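Local structure of mRNA interferase RelE (Escherichia coli, 4FXI) at residues A2-D6 against L34-R38; A11-W15 against V75-G79; Q25-L30 against K52-R56; Y60-Y64 against V86-A90. The protein cleaves mRNA in the ribosomal A site, with high codon specificity, as the toxin of the RelBE toxin-antitoxin system, inhibiting translation during amino acid starvation. The protein carries 1 engineered substitution. The contacts are given in a common frame with arbitrary orientation. Numbering follows the deposited sequence.

Contact 1 (A2-D6 against L34-R38); sequences AYFLD and LESPR
In this RelE-family toxin fold, a sheet packed against helices, residues 2-3 lead into edge strand 4-7 and pass the C-terminal end of helix 20-35 and the turn that follows it. The backbone of 2-6 is extended, and the CA atoms of Ala2 and Glu35 lie 4.4 Å apart, those of Tyr3 and Leu34 5.2 Å. Leu34, still helical in phi and psi, offers its carbonyl to the incoming chain: Tyr3 N donates to Leu34 O at 2.9 Å and 174°, nearly straight. The mt side chain of Leu34 reaches across to the strand, its CD2 4.0 Å from Leu5 CB and 3.9 Å from Phe4 O. The end of Glu35 comes back, its OE1 4.0 Å from Ala2 CB. At Ser36 the chain becomes extended (phi -169°, psi 91°), which swings Pro37 back toward Tyr3. Pro37 is buried, also covered by Val73 and Val66 of the sheet, while Arg38 runs on to salt bridges with Asp49 and Asp68. Tyr3, in the m rotamer, hydrogen-bonds Asp68 through its hydroxyl and lays its ring against the proline: Pro37 CG stands 3.6 Å from the Tyr3 ring centroid, 10° off the normal, a CH-pi contact over the face.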
loop_
_atom_site.group_PDB
_atom_site.type_symbol
_atom_site.label_atom_id
_atom_site.label_comp_id
_atom_site.label_asym_id
_atom_site.label_seq_id
_atom_site.Cartn_x
_atom_site.Cartn_y
_atom_site.Cartn_z
ATOM N N ALA A 2 -8.670 -4.210 14.991
ATOM C CA ALA A 2 -8.022 -3.350 14.004
ATOM C C ALA A 2 -6.500 -3.414 14.122
ATOM O O ALA A 2 -5.960 -3.810 15.160
ATOM C CB ALA A 2 -8.501 -1.918 14.154
ATOM N N TYR A 3 -5.822 -3.015 13.049
ATOM C CA TYR A 3 -4.362 -3.026 12.991
ATOM C C TYR A 3 -3.803 -1.613 13.141
ATOM O O TYR A 3 -4.483 -0.635 12.831
ATOM C CB TYR A 3 -3.895 -3.617 11.651
ATOM C CG TYR A 3 -3.944 -5.123 11.602
ATOM C CD1 TYR A 3 -5.140 -5.807 11.784
ATOM C CD2 TYR A 3 -2.796 -5.865 11.354
ATOM C CE1 TYR A 3 -5.184 -7.198 11.725
ATOM C CE2 TYR A 3 -2.829 -7.247 11.313
ATOM C CZ TYR A 3 -4.024 -7.909 11.496
ATOM O OH TYR A 3 -4.055 -9.288 11.443
ATOM N N PHE A 4 -2.568 -1.520 13.626
ATOM C CA PHE A 4 -1.836 -0.256 13.643
ATOM C C PHE A 4 -1.226 -0.006 12.272
ATOM O O PHE A 4 -1.228 -0.895 11.416
ATOM C CB PHE A 4 -0.715 -0.300 14.695
ATOM C CG PHE A 4 -1.206 -0.425 16.109
ATOM C CD1 PHE A 4 -1.586 0.701 16.825
ATOM C CD2 PHE A 4 -1.278 -1.664 16.728
ATOM C CE1 PHE A 4 -2.039 0.587 18.131
ATOM C CE2 PHE A 4 -1.725 -1.783 18.035
ATOM C CZ PHE A 4 -2.103 -0.655 18.738
ATOM N N LEU A 5 -0.679 1.191 12.071
ATOM C CA LEU A 5 -0.130 1.569 10.767
ATOM C C LEU A 5 1.337 1.974 10.870
ATOM O O LEU A 5 1.740 2.617 11.838
ATOM C CB LEU A 5 -0.941 2.734 10.171
ATOM C CG LEU A 5 -0.412 3.400 8.893
ATOM C CD1 LEU A 5 -0.494 2.444 7.691
ATOM C CD2 LEU A 5 -1.179 4.679 8.595
ATOM N N ASP A 6 2.129 1.597 9.868
ATOM C CA ASP A 6 3.520 2.021 9.796
ATOM C C ASP A 6 3.862 2.180 8.318
ATOM O O ASP A 6 3.253 1.524 7.472
ATOM C CB ASP A 6 4.431 0.974 10.452
ATOM C CG ASP A 6 5.863 1.466 10.623
ATOM O OD1 ASP A 6 6.061 2.690 10.792
ATOM O OD2 ASP A 6 6.787 0.629 10.593
ATOM N N LEU A 34 -7.203 -0.597 7.619
ATOM C CA LEU A 34 -6.762 -0.799 8.990
ATOM C C LEU A 34 -7.769 -1.571 9.834
ATOM O O LEU A 34 -7.393 -2.262 10.783
ATOM C CB LEU A 34 -6.450 0.538 9.681
ATOM C CG LEU A 34 -5.268 1.314 9.115
ATOM C CD1 LEU A 34 -5.017 2.538 10.015
ATOM C CD2 LEU A 34 -4.003 0.477 9.030
ATOM N N GLU A 35 -9.048 -1.463 9.494
ATOM C CA GLU A 35 -10.071 -2.177 10.259
ATOM C C GLU A 35 -9.993 -3.688 10.053
ATOM O O GLU A 35 -10.321 -4.455 10.954
ATOM C CB GLU A 35 -11.473 -1.666 9.924
ATOM C CG GLU A 35 -11.728 -0.233 10.373
ATOM C CD GLU A 35 -11.566 -0.050 11.879
ATOM O OE1 GLU A 35 -12.079 -0.895 12.648
ATOM O OE2 GLU A 35 -10.908 0.929 12.287
ATOM N N SER A 36 -9.547 -4.106 8.867
ATOM C CA SER A 36 -9.444 -5.525 8.520
ATOM C C SER A 36 -8.643 -5.649 7.217
ATOM O O SER A 36 -9.209 -5.611 6.120
ATOM C CB SER A 36 -10.840 -6.129 8.339
ATOM O OG SER A 36 -10.771 -7.510 8.025
ATOM N N PRO A 37 -7.317 -5.793 7.337
ATOM C CA PRO A 37 -6.430 -5.555 6.191
ATOM C C PRO A 37 -6.252 -6.722 5.227
ATOM O O PRO A 37 -5.779 -6.504 4.126
ATOM C CB PRO A 37 -5.096 -5.201 6.868
ATOM C CG PRO A 37 -5.130 -5.993 8.141
ATOM C CD PRO A 37 -6.567 -5.874 8.606
ATOM N N ARG A 38 -6.623 -7.930 5.625
ATOM C CA ARG A 38 -6.521 -9.052 4.709
ATOM C C ARG A 38 -7.793 -9.098 3.893
ATOM O O ARG A 38 -8.844 -9.526 4.369
ATOM C CB ARG A 38 -6.287 -10.353 5.472
ATOM C CG ARG A 38 -4.963 -10.352 6.238
ATOM C CD ARG A 38 -4.684 -11.733 6.817
ATOM N NE ARG A 38 -3.444 -11.786 7.584
ATOM C CZ ARG A 38 -2.236 -11.898 7.040
ATOM N NH1 ARG A 38 -2.099 -11.952 5.720
ATOM N NH2 ARG A 38 -1.164 -11.950 7.817
#

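Contact 2 (A11-W15 against V75-G79); sequences ALKEW and VISVG
Helix 11-15 lies across strand 75-78 at 45° between their N-to-C directions, with the axes 7.2 Å apart at closest approach and the CA atoms of Ala11 and Ser77 separated by 5.0 Å. Such closeness depends on the small side chain of Ala11, which points at the strand: its CB is 3.5 Å from Val75 O, 3.6 Å from Ile76 C and 4.1 Å from Val75 CG1. Val78 has an unusual chi1 of 2°, between the wells, and with it places CG1 3.7 Å from Ala11 O and CG2 4.1 Å from Glu14 CB. Glu14 (chi1 m, chi2 t, chi3 -31°) stretches to the strand backbone, where Val78 N donates to Glu14 OE1 at 3.0 Å and 174°. Its other oxygen, OE2, forms a salt bridge with Arg93 of helix 85-94 and takes a hydrogen bond from a water at 2.7 Å; the same water donates to Ser77 OG at 2.7 Å. Ser77, chi1 t, points away from the helix and bonds Val86 O through its hydroxyl. Trp15, chi1 t, turns sideways to pack on Leu26 and Leu62. Within the strand Ile76 takes phi -104°, psi -23°, as expected at position 1 of a classic beta bulge; it and Ser77 both face Val63 of the adjoining strand. Helix 9-17 thus packs on the RelE/ParE-fold sheet at bulged strand 72-78.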
loop_
_atom_site.group_PDB
_atom_site.type_symbol
_atom_site.label_atom_id
_atom_site.label_comp_id
_atom_site.label_asym_id
_atom_site.label_seq_id
_atom_site.Cartn_x
_atom_site.Cartn_y
_atom_site.Cartn_z
ATOM N N ALA A 11 8.300 4.990 1.451
ATOM C CA ALA A 11 6.872 5.024 1.144
ATOM C C ALA A 11 6.191 6.243 1.755
ATOM O O ALA A 11 5.252 6.788 1.172
ATOM C CB ALA A 11 6.180 3.743 1.595
ATOM N N LEU A 12 6.660 6.690 2.919
ATOM C CA LEU A 12 6.038 7.862 3.534
ATOM C C LEU A 12 6.356 9.121 2.731
ATOM O O LEU A 12 5.525 10.020 2.597
ATOM C CB LEU A 12 6.466 8.023 4.992
ATOM C CG LEU A 12 5.761 9.150 5.753
ATOM C CD1 LEU A 12 4.251 8.944 5.764
ATOM C CD2 LEU A 12 6.302 9.272 7.173
ATOM N N LYS A 13 7.563 9.188 2.186
ATOM C CA LYS A 13 7.915 10.309 1.319
ATOM C C LYS A 13 7.046 10.332 0.062
ATOM O O LYS A 13 6.557 11.385 -0.342
ATOM C CB LYS A 13 9.401 10.269 0.959
ATOM C CG LYS A 13 10.318 10.501 2.148
ATOM C CD LYS A 13 11.775 10.253 1.776
ATOM C CE LYS A 13 12.684 10.363 2.992
ATOM N NZ LYS A 13 14.054 9.865 2.699
ATOM N N GLU A 14 6.858 9.164 -0.552
ATOM C CA GLU A 14 5.950 9.030 -1.688
ATOM C C GLU A 14 4.551 9.529 -1.335
ATOM O O GLU A 14 3.921 10.264 -2.102
ATOM C CB GLU A 14 5.888 7.571 -2.149
ATOM C CG GLU A 14 7.183 7.105 -2.831
ATOM C CD GLU A 14 7.249 5.605 -3.021
ATOM O OE1 GLU A 14 6.677 4.869 -2.188
ATOM O OE2 GLU A 14 7.879 5.160 -4.006
ATOM N N TRP A 15 4.077 9.124 -0.162
ATOM C CA TRP A 15 2.770 9.535 0.330
ATOM C C TRP A 15 2.626 11.059 0.392
ATOM O O TRP A 15 1.622 11.612 -0.055
ATOM C CB TRP A 15 2.538 8.939 1.715
ATOM C CG TRP A 15 1.188 9.209 2.304
ATOM C CD1 TRP A 15 0.887 10.122 3.281
ATOM C CD2 TRP A 15 -0.040 8.542 1.984
ATOM N NE1 TRP A 15 -0.453 10.059 3.582
ATOM C CE2 TRP A 15 -1.043 9.104 2.796
ATOM C CE3 TRP A 15 -0.390 7.532 1.076
ATOM C CZ2 TRP A 15 -2.373 8.683 2.735
ATOM C CZ3 TRP A 15 -1.702 7.116 1.023
ATOM C CH2 TRP A 15 -2.679 7.689 1.847
ATOM N N VAL A 75 3.041 -0.053 5.162
ATOM C CA VAL A 75 2.975 0.469 3.802
ATOM C C VAL A 75 4.375 0.472 3.200
ATOM O O VAL A 75 5.254 1.147 3.708
ATOM C CB VAL A 75 2.419 1.896 3.781
ATOM C CG1 VAL A 75 2.411 2.445 2.338
ATOM C CG2 VAL A 75 1.004 1.909 4.370
ATOM N N ILE A 76 4.587 -0.284 2.124
ATOM C CA ILE A 76 5.937 -0.390 1.547
ATOM C C ILE A 76 6.161 0.403 0.263
ATOM O O ILE A 76 7.300 0.739 -0.075
ATOM C CB ILE A 76 6.290 -1.837 1.250
ATOM C CG1 ILE A 76 5.267 -2.421 0.304
ATOM C CG2 ILE A 76 6.290 -2.651 2.513
ATOM C CD1 ILE A 76 5.381 -3.888 0.201
ATOM N N SER A 77 5.090 0.699 -0.461
ATOM C CA SER A 77 5.229 1.330 -1.760
ATOM C C SER A 77 3.958 2.072 -2.165
ATOM O O SER A 77 2.852 1.526 -2.078
ATOM C CB SER A 77 5.571 0.273 -2.818
ATOM O OG SER A 77 5.840 0.880 -4.072
ATOM N N VAL A 78 4.110 3.325 -2.586
ATOM C CA VAL A 78 2.998 4.036 -3.215
ATOM C C VAL A 78 3.472 4.765 -4.473
ATOM O O VAL A 78 4.421 5.555 -4.436
ATOM C CB VAL A 78 2.190 4.941 -2.224
ATOM C CG1 VAL A 78 2.776 4.898 -0.837
ATOM C CG2 VAL A 78 2.052 6.367 -2.739
ATOM N N GLY A 79 2.832 4.445 -5.594
ATOM C CA GLY A 79 3.249 4.946 -6.891
ATOM C C GLY A 79 2.418 4.394 -8.035
ATOM O O GLY A 79 1.306 3.922 -7.824
HETATM O O HOH W 1 6.721 3.128 -5.275
#

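Contact 3 (Q25-L30 against K52-R56); sequences QLKKKL and KIKLR. With SO4 (sulfate ion), chain D.
Helix 20-35 covers one face of the sheet of the RelE toxin fold, and here its residues 25-30 cross edge strand 52-54 at 133° between N-to-C directions, with axes 9.1 Å apart. The nearest CA atoms are those of Lys29 and Ile53, 7.2 Å apart. Leu55 and Ile53, alternate residues of an extended chain, both point toward the helix and carry most of the buried surface. Leu55 (mt) brings CG to 3.7 Å from Leu26 CD2, while its CD2 lies 4.0 Å from Gln25 CB and 3.9 Å from Lys29 CE. Ile53, also mt, spreads its branches along the helix: CG2 meets Leu26 CD2 at 4.1 Å and Lys29 CD at 3.6 Å, and CD1 meets Leu30 CD1 at 4.0 Å. Leu26 (mt) thus touches both, and Lys29 lays its aliphatic part over the outer margin. No hydrogen bond joins the two segments. The extended chain 52-55 alternates in role: Lys52, the inferred proton acceptor, precedes Ile53, and Lys54, an inferred transition-state stabiliser, lies between Ile53 and Leu55. The CA-to-CB bond of Lys54 points away from the helix, and its NZ, like Arg61 and Tyr87, holds a sulfate probably from crystallisation: Lys54 NZ donates to sulfate O1 at 3.0 Å.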
loop_
_atom_site.group_PDB
_atom_site.type_symbol
_atom_site.label_atom_id
_atom_site.label_comp_id
_atom_site.label_asym_id
_atom_site.label_seq_id
_atom_site.Cartn_x
_atom_site.Cartn_y
_atom_site.Cartn_z
ATOM N N GLN A 25 -8.087 9.943 -1.762
ATOM C CA GLN A 25 -8.752 8.744 -2.271
ATOM C C GLN A 25 -8.139 7.500 -1.653
ATOM O O GLN A 25 -8.850 6.608 -1.185
ATOM C CB GLN A 25 -8.614 8.655 -3.792
ATOM C CG GLN A 25 -9.419 9.679 -4.562
ATOM C CD GLN A 25 -9.285 9.501 -6.061
ATOM O OE1 GLN A 25 -9.911 8.619 -6.652
ATOM N NE2 GLN A 25 -8.454 10.326 -6.680
ATOM N N LEU A 26 -6.810 7.444 -1.664
ATOM C CA LEU A 26 -6.077 6.333 -1.067
ATOM C C LEU A 26 -6.238 6.327 0.445
ATOM O O LEU A 26 -6.275 5.269 1.073
ATOM C CB LEU A 26 -4.594 6.415 -1.414
ATOM C CG LEU A 26 -4.192 6.148 -2.862
ATOM C CD1 LEU A 26 -2.702 6.397 -3.026
ATOM C CD2 LEU A 26 -4.545 4.718 -3.254
ATOM N N LYS A 27 -6.345 7.513 1.037
ATOM C CA LYS A 27 -6.435 7.590 2.487
ATOM C C LYS A 27 -7.714 6.945 3.005
ATOM O O LYS A 27 -7.679 6.186 3.974
ATOM C CB LYS A 27 -6.313 9.038 2.974
ATOM C CG LYS A 27 -6.574 9.207 4.458
ATOM C CD LYS A 27 -6.383 10.670 4.882
ATOM C CE LYS A 27 -6.936 10.918 6.262
ATOM N NZ LYS A 27 -6.561 12.274 6.798
ATOM N N LYS A 28 -8.835 7.229 2.342
ATOM C CA LYS A 28 -10.118 6.636 2.720
ATOM C C LYS A 28 -10.052 5.116 2.711
ATOM O O LYS A 28 -10.552 4.453 3.625
ATOM C CB LYS A 28 -11.226 7.107 1.781
ATOM C CG LYS A 28 -12.572 6.472 2.051
ATOM C CD LYS A 28 -13.666 7.120 1.217
ATOM C CE LYS A 28 -14.831 6.165 0.984
ATOM N NZ LYS A 28 -15.361 5.601 2.253
ATOM N N LYS A 29 -9.423 4.576 1.672
ATOM C CA LYS A 29 -9.274 3.131 1.509
ATOM C C LYS A 29 -8.285 2.524 2.512
ATOM O O LYS A 29 -8.519 1.442 3.059
ATOM C CB LYS A 29 -8.871 2.807 0.069
ATOM C CG LYS A 29 -9.955 3.146 -0.966
ATOM C CD LYS A 29 -9.483 2.808 -2.382
ATOM C CE LYS A 29 -10.605 2.935 -3.398
ATOM N NZ LYS A 29 -11.688 1.942 -3.129
ATOM N N LEU A 30 -7.181 3.218 2.749
ATOM C CA LEU A 30 -6.219 2.810 3.767
ATOM C C LEU A 30 -6.819 2.740 5.175
ATOM O O LEU A 30 -6.557 1.800 5.927
ATOM C CB LEU A 30 -4.998 3.745 3.736
ATOM C CG LEU A 30 -3.845 3.354 4.657
ATOM C CD1 LEU A 30 -3.367 1.942 4.344
ATOM C CD2 LEU A 30 -2.697 4.352 4.536
ATOM N N LYS A 52 -2.683 -4.926 -2.282
ATOM C CA LYS A 52 -2.674 -3.635 -2.948
ATOM C C LYS A 52 -3.941 -2.861 -2.625
ATOM O O LYS A 52 -4.968 -3.445 -2.260
ATOM C CB LYS A 52 -2.559 -3.815 -4.465
ATOM C CG LYS A 52 -3.756 -4.493 -5.089
ATOM C CD LYS A 52 -3.712 -4.429 -6.613
ATOM C CE LYS A 52 -4.749 -5.351 -7.228
ATOM N NZ LYS A 52 -6.127 -5.063 -6.730
ATOM N N ILE A 53 -3.850 -1.539 -2.736
ATOM C CA ILE A 53 -5.021 -0.692 -2.821
ATOM C C ILE A 53 -5.006 -0.080 -4.206
ATOM O O ILE A 53 -3.981 0.473 -4.630
ATOM C CB ILE A 53 -4.989 0.460 -1.802
ATOM C CG1 ILE A 53 -4.784 -0.094 -0.400
ATOM C CG2 ILE A 53 -6.285 1.256 -1.901
ATOM C CD1 ILE A 53 -4.822 0.976 0.712
ATOM N N LYS A 54 -6.127 -0.206 -4.911
ATOM C CA LYS A 54 -6.225 0.243 -6.292
ATOM C C LYS A 54 -7.194 1.415 -6.419
ATOM O O LYS A 54 -8.188 1.492 -5.703
ATOM C CB LYS A 54 -6.687 -0.914 -7.191
ATOM C CG LYS A 54 -6.859 -0.542 -8.660
ATOM C CD LYS A 54 -7.473 -1.671 -9.490
ATOM C CE LYS A 54 -6.502 -2.829 -9.679
ATOM N NZ LYS A 54 -6.965 -3.790 -10.727
ATOM N N LEU A 55 -6.883 2.338 -7.324
ATOM C CA LEU A 55 -7.825 3.375 -7.728
ATOM C C LEU A 55 -8.264 3.123 -9.169
ATOM O O LEU A 55 -7.471 2.672 -10.002
ATOM C CB LEU A 55 -7.195 4.761 -7.602
ATOM C CG LEU A 55 -6.728 5.178 -6.209
ATOM C CD1 LEU A 55 -6.201 6.607 -6.233
ATOM C CD2 LEU A 55 -7.866 5.039 -5.222
ATOM N N ARG A 56 -9.526 3.411 -9.460
ATOM C CA ARG A 56 -10.097 3.114 -10.771
ATOM C C ARG A 56 -9.463 3.901 -11.924
ATOM O O ARG A 56 -9.367 3.393 -13.044
ATOM C CB ARG A 56 -11.616 3.311 -10.749
ATOM C CG ARG A 56 -12.281 3.190 -12.112
ATOM C CD ARG A 56 -13.516 2.309 -12.061
ATOM N NE ARG A 56 -14.511 2.814 -11.121
ATOM C CZ ARG A 56 -15.414 3.744 -11.416
ATOM N NH1 ARG A 56 -15.447 4.280 -12.629
ATOM N NH2 ARG A 56 -16.284 4.138 -10.498
HETATM S S SO4 D . -3.008 -3.153 -11.467
HETATM O O1 SO4 D . -4.067 -4.136 -11.256
HETATM O O2 SO4 D . -1.795 -3.836 -11.911
HETATM O O3 SO4 D . -3.428 -2.182 -12.475
HETATM O O4 SO4 D . -2.732 -2.453 -10.216
#

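Contact 4 (Y60-Y64 against V86-A90); sequences YRLVY and VYSEA. With SO4 (sulfate ion), chain D.
Part of the probable mRNA-cleavage site is built where strand 60-64 meets helix 86-90: Arg61, inferred to stabilise the transition state, and Tyr87 share a bound sulfate, probably a crystallisation ion. Arg61 NE donates to sulfate O4 at 2.7 Å, Arg61 NH2 to sulfate O3 at 3.1 Å, and Tyr87 OH to sulfate O4 at 2.5 Å. Arg61 (chi1 m, chi2 m, chi3 t) folds its guanidinium back so that Arg61 NH1 also donates to Tyr60 O at 2.8 Å, while its CD lies 3.7 Å from Tyr87 OH. Away from the sulfate, the packing is apolar. Val63 (t) sets CG2 4.1 Å from Val86 CG2 and 3.8 Å from Tyr87 CD1, and its CG1 3.8 Å from Ala90 CB; Val86 (p) places CG1 3.8 Å from Arg61 CB. Strand and helix run nearly parallel, 22° apart in direction with axes 9.0 Å apart, so Arg61 pairs with Val86 and Val63 with Ala90, each at 6.8 Å between CA atoms. The strand lies between 52-54 and 72-78, both antiparallel to it; helix 85-94 covers the face bearing Arg61 and Val63, while Tyr60 and Tyr64 point away and touch helix 20-35.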
loop_
_atom_site.group_PDB
_atom_site.type_symbol
_atom_site.label_atom_id
_atom_site.label_comp_id
_atom_site.label_asym_id
_atom_site.label_seq_id
_atom_site.Cartn_x
_atom_site.Cartn_y
_atom_site.Cartn_z
ATOM N N TYR A 60 -2.710 5.352 -9.553
ATOM C CA TYR A 60 -1.832 5.172 -8.411
ATOM C C TYR A 60 -2.227 3.939 -7.607
ATOM O O TYR A 60 -3.380 3.514 -7.635
ATOM C CB TYR A 60 -1.867 6.422 -7.533
ATOM C CG TYR A 60 -0.912 7.486 -8.008
ATOM C CD1 TYR A 60 -1.267 8.367 -9.021
ATOM C CD2 TYR A 60 0.357 7.595 -7.463
ATOM C CE1 TYR A 60 -0.390 9.335 -9.465
ATOM C CE2 TYR A 60 1.241 8.556 -7.899
ATOM C CZ TYR A 60 0.864 9.426 -8.900
ATOM O OH TYR A 60 1.747 10.386 -9.336
ATOM N N ARG A 61 -1.252 3.367 -6.903
ATOM C CA ARG A 61 -1.458 2.147 -6.131
ATOM C C ARG A 61 -0.720 2.250 -4.817
ATOM O O ARG A 61 0.323 2.896 -4.730
ATOM C CB ARG A 61 -0.895 0.943 -6.888
ATOM C CG ARG A 61 -1.472 0.729 -8.270
ATOM C CD ARG A 61 -2.925 0.297 -8.198
ATOM N NE ARG A 61 -3.461 0.014 -9.527
ATOM C CZ ARG A 61 -4.116 0.897 -10.274
ATOM N NH1 ARG A 61 -4.330 2.129 -9.824
ATOM N NH2 ARG A 61 -4.565 0.544 -11.469
ATOM N N LEU A 62 -1.251 1.600 -3.790
ATOM C CA LEU A 62 -0.529 1.475 -2.534
ATOM C C LEU A 62 -0.319 -0.010 -2.266
ATOM O O LEU A 62 -1.251 -0.809 -2.383
ATOM C CB LEU A 62 -1.288 2.169 -1.376
ATOM C CG LEU A 62 -0.596 2.167 -0.007
ATOM C CD1 LEU A 62 -0.924 3.444 0.775
ATOM C CD2 LEU A 62 -0.951 0.938 0.849
ATOM N N VAL A 63 0.909 -0.381 -1.917
ATOM C CA VAL A 63 1.191 -1.755 -1.565
ATOM C C VAL A 63 1.540 -1.855 -0.083
ATOM O O VAL A 63 2.342 -1.083 0.428
ATOM C CB VAL A 63 2.349 -2.329 -2.414
ATOM C CG1 VAL A 63 2.630 -3.765 -2.013
ATOM C CG2 VAL A 63 2.001 -2.244 -3.909
ATOM N N TYR A 64 0.932 -2.805 0.616
ATOM C CA TYR A 64 1.219 -2.958 2.032
ATOM C C TYR A 64 1.434 -4.404 2.421
ATOM O O TYR A 64 0.916 -5.309 1.774
ATOM C CB TYR A 64 0.115 -2.328 2.901
ATOM C CG TYR A 64 -1.269 -2.952 2.760
ATOM C CD1 TYR A 64 -1.665 -4.032 3.553
ATOM C CD2 TYR A 64 -2.190 -2.434 1.859
ATOM C CE1 TYR A 64 -2.941 -4.594 3.424
ATOM C CE2 TYR A 64 -3.465 -2.977 1.733
ATOM C CZ TYR A 64 -3.828 -4.060 2.506
ATOM O OH TYR A 64 -5.100 -4.578 2.366
ATOM N N VAL A 86 5.283 0.442 -9.273
ATOM C CA VAL A 86 4.943 0.433 -7.847
ATOM C C VAL A 86 5.199 -0.955 -7.253
ATOM O O VAL A 86 5.609 -1.086 -6.098
ATOM C CB VAL A 86 3.485 0.897 -7.599
ATOM C CG1 VAL A 86 2.484 -0.029 -8.283
ATOM C CG2 VAL A 86 3.187 1.016 -6.096
ATOM N N TYR A 87 5.002 -1.979 -8.075
ATOM C CA TYR A 87 5.134 -3.367 -7.639
ATOM C C TYR A 87 6.583 -3.849 -7.575
ATOM O O TYR A 87 6.967 -4.553 -6.642
ATOM C CB TYR A 87 4.291 -4.279 -8.536
ATOM C CG TYR A 87 2.818 -3.937 -8.481
ATOM C CD1 TYR A 87 2.108 -4.051 -7.289
ATOM C CD2 TYR A 87 2.142 -3.474 -9.605
ATOM C CE1 TYR A 87 0.769 -3.733 -7.222
ATOM C CE2 TYR A 87 0.797 -3.151 -9.545
ATOM C CZ TYR A 87 0.117 -3.288 -8.349
ATOM O OH TYR A 87 -1.219 -2.971 -8.274
ATOM N N SER A 88 7.394 -3.466 -8.557
ATOM C CA SER A 88 8.804 -3.836 -8.527
ATOM C C SER A 88 9.525 -3.135 -7.371
ATOM O O SER A 88 10.398 -3.718 -6.729
ATOM C CB SER A 88 9.480 -3.539 -9.865
ATOM O OG SER A 88 9.026 -4.440 -10.864
ATOM N N GLU A 89 9.142 -1.892 -7.088
ATOM C CA GLU A 89 9.705 -1.178 -5.947
ATOM C C GLU A 89 9.341 -1.856 -4.628
ATOM O O GLU A 89 10.166 -1.961 -3.721
ATOM C CB GLU A 89 9.242 0.282 -5.920
ATOM C CG GLU A 89 10.231 1.246 -6.546
ATOM C CD GLU A 89 11.619 1.139 -5.940
ATOM O OE1 GLU A 89 12.597 1.065 -6.712
ATOM O OE2 GLU A 89 11.736 1.136 -4.696
ATOM N N ALA A 90 8.099 -2.308 -4.521
ATOM C CA ALA A 90 7.660 -3.004 -3.315
ATOM C C ALA A 90 8.504 -4.259 -3.066
ATOM O O ALA A 90 8.943 -4.507 -1.943
ATOM C CB ALA A 90 6.179 -3.355 -3.405
HETATM S S SO4 D . -3.008 -3.153 -11.467
HETATM O O1 SO4 D . -4.067 -4.136 -11.256
HETATM O O2 SO4 D . -1.795 -3.836 -11.911
HETATM O O3 SO4 D . -3.428 -2.182 -12.475
HETATM O O4 SO4 D . -2.732 -2.453 -10.216
#

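All four contacts reach the same mixed sheet. Contacts 2 and 4 are buried, contact 3 partly so, and contact 1 lies at the surface. Helix 20-35 serves contacts 1 and 3, by its end and its middle, and Trp15 of contact 2 packs on Leu26 and Leu30 of contact 3. Neighbouring strands join contacts 2 and 4, with Ser77 O 2.7 Å from Val63 N. The chemistry differs accordingly: a backbone bond and a proline-tyrosine contact in 1, apolar packing plus a carboxylate on a strand amide in 2, mainly apolar packing without a direct hydrogen bond in 3 and 4, with Lys54 of 3 and Arg61 and Tyr87 of 4 converging on one sulfate.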